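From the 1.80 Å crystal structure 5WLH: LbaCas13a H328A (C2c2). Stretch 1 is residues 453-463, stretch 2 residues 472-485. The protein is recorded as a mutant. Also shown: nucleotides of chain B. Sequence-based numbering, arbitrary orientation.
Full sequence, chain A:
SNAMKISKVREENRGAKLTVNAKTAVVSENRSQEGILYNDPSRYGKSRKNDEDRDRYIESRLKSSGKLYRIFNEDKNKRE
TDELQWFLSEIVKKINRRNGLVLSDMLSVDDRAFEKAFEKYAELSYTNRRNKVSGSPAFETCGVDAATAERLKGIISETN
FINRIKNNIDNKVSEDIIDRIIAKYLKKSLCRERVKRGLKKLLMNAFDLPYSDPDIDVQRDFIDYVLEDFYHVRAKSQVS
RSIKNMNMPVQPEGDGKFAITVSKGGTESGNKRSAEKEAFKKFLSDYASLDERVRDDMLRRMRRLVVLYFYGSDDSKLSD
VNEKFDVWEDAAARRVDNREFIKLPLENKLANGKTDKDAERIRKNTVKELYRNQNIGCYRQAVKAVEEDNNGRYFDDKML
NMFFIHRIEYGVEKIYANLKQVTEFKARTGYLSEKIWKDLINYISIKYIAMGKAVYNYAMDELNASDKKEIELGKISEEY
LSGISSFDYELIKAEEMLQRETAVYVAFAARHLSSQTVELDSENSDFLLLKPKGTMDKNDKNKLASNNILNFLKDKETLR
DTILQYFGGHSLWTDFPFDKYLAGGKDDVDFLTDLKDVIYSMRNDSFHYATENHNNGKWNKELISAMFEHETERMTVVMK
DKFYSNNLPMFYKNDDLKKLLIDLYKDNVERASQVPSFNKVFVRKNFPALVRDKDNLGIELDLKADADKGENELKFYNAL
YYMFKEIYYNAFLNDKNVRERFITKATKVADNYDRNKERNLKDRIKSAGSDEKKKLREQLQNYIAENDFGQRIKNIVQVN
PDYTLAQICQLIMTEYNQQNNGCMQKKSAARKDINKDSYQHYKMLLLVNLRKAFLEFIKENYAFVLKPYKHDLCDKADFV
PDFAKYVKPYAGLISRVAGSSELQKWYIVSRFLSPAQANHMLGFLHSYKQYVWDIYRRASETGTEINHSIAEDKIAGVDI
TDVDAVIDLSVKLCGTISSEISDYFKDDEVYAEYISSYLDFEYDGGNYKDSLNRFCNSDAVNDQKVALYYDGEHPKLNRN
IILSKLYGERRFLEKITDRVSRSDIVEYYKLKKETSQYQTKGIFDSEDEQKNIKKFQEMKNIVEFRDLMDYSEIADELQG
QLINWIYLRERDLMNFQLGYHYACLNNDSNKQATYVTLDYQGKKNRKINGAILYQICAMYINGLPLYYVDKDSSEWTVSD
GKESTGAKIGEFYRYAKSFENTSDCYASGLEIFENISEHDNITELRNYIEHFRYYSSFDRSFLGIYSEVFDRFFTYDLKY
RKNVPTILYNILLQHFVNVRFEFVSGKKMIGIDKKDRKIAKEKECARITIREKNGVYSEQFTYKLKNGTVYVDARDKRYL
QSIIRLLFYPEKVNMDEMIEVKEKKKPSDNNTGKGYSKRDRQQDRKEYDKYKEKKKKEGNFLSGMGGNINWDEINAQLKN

Stretch 1, residues 453-463: KAVYNYAMDEL
Stretch 2 (472-485) ELGKISEEYLSGIS

Contact between residues 453-463 and 472-485 of LbaCas13a H328A, two stretches of one chain that bury 733 Å² between them. Stretch 1 enters as a helix that runs through Y458; A459 is the first residue to leave helical phi/psi (-130/27), M460 follows at -133/31, and D461 to L463 form a 3-10 segment. Stretch 2 has no regular helix or strand. The two stretches run in opposite directions: CA of M460 lies 5.2 Å from CA of L473, CA of A459 4.1 Å from CA of I476, and CA of A454 8.6 Å from CA of I484.

Two backbone hydrogen bonds flank the pair A459 and I476, whose CA atoms come nearest of the three register pairs, where the helix ends; the carbonyls of Y458 and A459 face the other stretch and accept from it. S477 N donates to Y458 O (2.8 Å, nearly straight at 170°), and G474 N donates to A459 O (2.7 Å, bent to 135°). Between them, A459 CA sits 3.2 Å from K475 O in a CA-H...O contact. G474 adopts phi/psi 92/11, at which a CB would be jammed against the carbonyl O of L473; the backbone itself calls for glycine.

Two waters extend this pairing into the 3-10 segment. The oxygen of water 1 accepts from D461 N at 3.0 Å and donates to K475 O at 2.7 Å; the oxygen of water 2 accepts from E462 N at 2.9 Å and donates to E472 O at 2.7 Å.

Polar side chains close the more open part of the contact. D461 (chi1 -139°, between wells) points toward stretch 2 and receives a very short hydrogen bond from S477 OG to its OD2, 2.4 Å; S477 has chi1 m. E462 (chi1 m, chi2 -146°) uses both carboxylate oxygens: OE2 accepts from E472 N at 2.9 Å, while OE1 forms a salt bridge with K475 NZ at 3.1 Å. The CA-to-CB bond of K475 points away, but its chain (p, t, 139°, p) curls back, so that NZ also donates to E472 O at 3.2 Å.

Aromatic stacking anchors the helix side. Y458 and Y480 are both chi1 m, and the CA-to-CB bond of each points toward the other stretch; they stack face to face with centroids 3.8 Å apart and planes at 25°, and Y458 CE1 and Y480 CZ approach to 3.3 Å. Y480 opens a type I turn to G483, closed by G483 N to Y480 O at 2.9 Å; after the turn, I484 (m, t) points toward stretch 1. Its CG1 lies 3.8 Å from Y458 CE2, and its CD1 4.1 Å from A454 CB.

Apolar packing fills the other end. M460 (m, m, m) starts sideways but brings CE to 3.6 Å from L473 CG, and L473 (m, m) in turn places CD1 4.0 Å from L463 CD2 (L463 m, t). Between these two clusters, A459 CB touches I476 CG1 at 4.2 Å.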

# COMPACT_ATOMS: atom_id res chain seq x y z
N LYS A 453 1.69 12.27 15.73
CA LYS A 453 1.17 10.91 15.80
C LYS A 453 1.12 10.42 17.24
O LYS A 453 0.12 9.82 17.68
CB LYS A 453 2.05 9.98 14.97
CG LYS A 453 1.68 8.51 15.13
CD LYS A 453 2.51 7.66 14.20
CE LYS A 453 2.00 6.22 14.17
NZ LYS A 453 2.79 5.45 13.15
N ALA A 454 2.19 10.63 18.00
CA ALA A 454 2.14 10.23 19.41
C ALA A 454 1.13 11.05 20.21
O ALA A 454 0.38 10.50 21.03
CB ALA A 454 3.54 10.33 20.03
N VAL A 455 1.09 12.36 19.99
CA VAL A 455 0.15 13.21 20.74
C VAL A 455 -1.28 12.84 20.42
O VAL A 455 -2.12 12.68 21.31
CB VAL A 455 0.42 14.70 20.45
CG1 VAL A 455 -0.71 15.57 21.01
CG2 VAL A 455 1.76 15.11 21.02
N TYR A 456 -1.59 12.69 19.12
CA TYR A 456 -2.96 12.38 18.72
C TYR A 456 -3.43 11.06 19.31
O TYR A 456 -4.58 10.94 19.76
CB TYR A 456 -3.06 12.29 17.20
CG TYR A 456 -4.45 11.92 16.74
CD1 TYR A 456 -5.49 12.85 16.83
CD2 TYR A 456 -4.74 10.67 16.21
CE1 TYR A 456 -6.76 12.54 16.41
CE2 TYR A 456 -6.02 10.35 15.78
CZ TYR A 456 -7.03 11.30 15.89
OH TYR A 456 -8.31 11.02 15.48
N ASN A 457 -2.57 10.05 19.30
CA ASN A 457 -3.03 8.73 19.70
C ASN A 457 -3.03 8.56 21.20
O ASN A 457 -3.87 7.83 21.73
CB ASN A 457 -2.17 7.67 19.02
CG ASN A 457 -2.56 7.48 17.57
OD1 ASN A 457 -3.57 6.85 17.29
ND2 ASN A 457 -1.82 8.09 16.67
N TYR A 458 -2.12 9.22 21.90
CA TYR A 458 -1.91 8.93 23.31
C TYR A 458 -2.06 10.11 24.26
O TYR A 458 -1.99 9.89 25.47
CB TYR A 458 -0.52 8.30 23.51
CG TYR A 458 -0.30 7.07 22.66
CD1 TYR A 458 -1.27 6.07 22.60
CD2 TYR A 458 0.86 6.91 21.93
CE1 TYR A 458 -1.08 4.93 21.84
CE2 TYR A 458 1.06 5.77 21.15
CZ TYR A 458 0.09 4.80 21.11
OH TYR A 458 0.27 3.68 20.35
N ALA A 459 -2.25 11.33 23.76
CA ALA A 459 -2.35 12.48 24.66
C ALA A 459 -3.57 13.34 24.37
O ALA A 459 -3.58 14.53 24.68
CB ALA A 459 -1.07 13.33 24.61
N MET A 460 -4.63 12.74 23.80
CA MET A 460 -5.85 13.48 23.47
C MET A 460 -7.08 12.71 23.95
O MET A 460 -8.12 12.76 23.32
CB MET A 460 -5.93 13.75 21.97
CG MET A 460 -4.76 14.57 21.43
SD MET A 460 -4.72 16.28 22.01
CE MET A 460 -6.12 16.99 21.15
N ASP A 461 -6.93 11.96 25.04
CA ASP A 461 -8.02 11.16 25.61
C ASP A 461 -9.33 11.94 25.71
O ASP A 461 -10.41 11.41 25.42
CB ASP A 461 -7.58 10.69 27.00
CG ASP A 461 -7.95 9.27 27.29
OD1 ASP A 461 -9.14 8.92 27.13
OD2 ASP A 461 -7.04 8.52 27.70
N GLU A 462 -9.28 13.19 26.15
CA GLU A 462 -10.52 13.90 26.47
C GLU A 462 -11.22 14.44 25.23
O GLU A 462 -12.22 15.16 25.37
CB GLU A 462 -10.22 14.99 27.50
CG GLU A 462 -9.33 14.46 28.63
CD GLU A 462 -9.62 15.05 30.00
OE1 GLU A 462 -9.50 14.32 31.00
OE2 GLU A 462 -9.94 16.25 30.08
N LEU A 463 -10.74 14.13 24.03
CA LEU A 463 -11.58 14.29 22.85
C LEU A 463 -12.79 13.37 22.92
O LEU A 463 -13.83 13.67 22.31
CB LEU A 463 -10.79 13.99 21.58
CG LEU A 463 -9.66 14.94 21.18
CD1 LEU A 463 -9.00 14.49 19.87
CD2 LEU A 463 -10.19 16.36 21.04
N GLU A 472 -8.74 18.73 29.32
CA GLU A 472 -7.34 19.06 29.08
C GLU A 472 -6.82 18.19 27.94
O GLU A 472 -6.87 16.96 28.02
CB GLU A 472 -6.49 18.85 30.33
CG GLU A 472 -5.01 19.19 30.13
CD GLU A 472 -4.20 19.08 31.42
OE1 GLU A 472 -4.79 18.79 32.48
OE2 GLU A 472 -2.96 19.29 31.35
N LEU A 473 -6.32 18.83 26.90
CA LEU A 473 -5.73 18.12 25.77
C LEU A 473 -4.21 18.22 25.83
O LEU A 473 -3.65 19.21 26.30
CB LEU A 473 -6.26 18.68 24.45
CG LEU A 473 -7.72 18.36 24.11
CD1 LEU A 473 -7.98 16.88 24.29
CD2 LEU A 473 -8.71 19.19 24.95
N GLY A 474 -3.53 17.17 25.35
CA GLY A 474 -2.09 17.19 25.29
C GLY A 474 -1.41 16.62 26.51
O GLY A 474 -0.20 16.84 26.67
N LYS A 475 -2.14 15.97 27.40
CA LYS A 475 -1.55 15.29 28.54
C LYS A 475 -1.53 13.81 28.23
O LYS A 475 -2.53 13.27 27.75
CB LYS A 475 -2.32 15.57 29.84
CG LYS A 475 -3.75 15.12 29.86
CD LYS A 475 -4.20 14.85 31.30
CE LYS A 475 -5.61 15.36 31.55
NZ LYS A 475 -6.53 14.94 30.46
N ILE A 476 -0.39 13.17 28.47
CA ILE A 476 -0.23 11.78 28.05
C ILE A 476 -1.10 10.88 28.92
O ILE A 476 -1.06 10.95 30.15
CB ILE A 476 1.25 11.37 28.13
CG1 ILE A 476 2.08 12.29 27.24
CG2 ILE A 476 1.39 9.87 27.74
CD1 ILE A 476 3.56 11.95 27.21
N SER A 477 -1.92 10.05 28.25
CA SER A 477 -2.76 9.07 28.93
C SER A 477 -1.92 8.18 29.84
O SER A 477 -0.76 7.89 29.55
CB SER A 477 -3.49 8.19 27.91
OG SER A 477 -4.71 8.78 27.52
N GLU A 478 -2.55 7.71 30.92
CA GLU A 478 -1.80 7.03 31.98
C GLU A 478 -1.06 5.80 31.46
O GLU A 478 0.07 5.53 31.89
CB GLU A 478 -2.76 6.62 33.10
CG GLU A 478 -2.09 5.96 34.30
CD GLU A 478 -1.97 4.45 34.15
OE1 GLU A 478 -2.96 3.81 33.75
OE2 GLU A 478 -0.88 3.91 34.44
N GLU A 479 -1.67 5.04 30.55
CA GLU A 479 -1.05 3.80 30.08
C GLU A 479 0.20 4.05 29.25
O GLU A 479 0.98 3.11 29.05
CB GLU A 479 -2.04 2.97 29.26
CG GLU A 479 -3.46 2.91 29.80
CD GLU A 479 -4.34 4.05 29.30
OE1 GLU A 479 -4.38 5.11 29.96
OE2 GLU A 479 -5.00 3.88 28.25
N TYR A 480 0.42 5.28 28.77
CA TYR A 480 1.54 5.59 27.89
C TYR A 480 2.59 6.47 28.54
O TYR A 480 3.59 6.78 27.90
CB TYR A 480 1.00 6.24 26.60
CG TYR A 480 0.07 5.29 25.91
CD1 TYR A 480 0.57 4.19 25.21
CD2 TYR A 480 -1.30 5.43 26.03
CE1 TYR A 480 -0.29 3.29 24.61
CE2 TYR A 480 -2.17 4.53 25.44
CZ TYR A 480 -1.65 3.46 24.72
OH TYR A 480 -2.51 2.58 24.13
N LEU A 481 2.42 6.84 29.82
CA LEU A 481 3.44 7.68 30.44
C LEU A 481 4.76 6.95 30.54
O LEU A 481 5.82 7.59 30.51
CB LEU A 481 2.99 8.12 31.84
CG LEU A 481 2.04 9.31 31.89
CD1 LEU A 481 1.49 9.46 33.30
CD2 LEU A 481 2.74 10.59 31.42
N SER A 482 4.72 5.63 30.64
CA SER A 482 5.93 4.83 30.70
C SER A 482 6.47 4.46 29.32
O SER A 482 7.44 3.70 29.23
CB SER A 482 5.68 3.56 31.52
OG SER A 482 5.58 3.90 32.89
N GLY A 483 5.86 4.96 28.26
CA GLY A 483 6.44 4.87 26.93
C GLY A 483 5.62 3.99 26.00
O GLY A 483 4.65 3.33 26.38
N ILE A 484 6.05 4.02 24.74
CA ILE A 484 5.37 3.40 23.61
C ILE A 484 6.15 2.16 23.18
O ILE A 484 7.38 2.21 23.05
CB ILE A 484 5.27 4.40 22.44
CG1 ILE A 484 4.50 5.65 22.85
CG2 ILE A 484 4.63 3.71 21.22
CD1 ILE A 484 4.72 6.82 21.90
N SER A 485 5.43 1.08 22.90
CA SER A 485 6.04 -0.13 22.37
C SER A 485 5.82 -0.21 20.86
O SER A 485 4.96 0.47 20.30
CB SER A 485 5.44 -1.37 23.03
OG SER A 485 4.14 -1.63 22.49
P U B 27 5.96 4.14 12.26
OP1 U B 27 7.40 4.10 12.00
OP2 U B 27 5.44 5.31 13.02
O5' U B 27 5.21 4.08 10.87
C5' U B 27 5.23 5.19 9.99
C4' U B 27 5.01 4.69 8.59
O4' U B 27 6.24 4.07 8.12
C3' U B 27 3.92 3.61 8.45
O3' U B 27 3.18 3.85 7.27
C2' U B 27 4.73 2.34 8.20
O2' U B 27 4.04 1.33 7.49
C1' U B 27 5.89 2.92 7.40
N1 U B 27 7.04 2.05 7.18
C2 U B 27 7.75 2.27 6.00
O2 U B 27 7.48 3.18 5.24
N3 U B 27 8.80 1.41 5.77
C4 U B 27 9.18 0.37 6.58
O4 U B 27 10.14 -0.34 6.24
C5 U B 27 8.38 0.19 7.76
C6 U B 27 7.36 1.01 8.01
O HOH W 1 -5.03 12.45 27.35
O HOH W 2 -6.84 14.59 26.68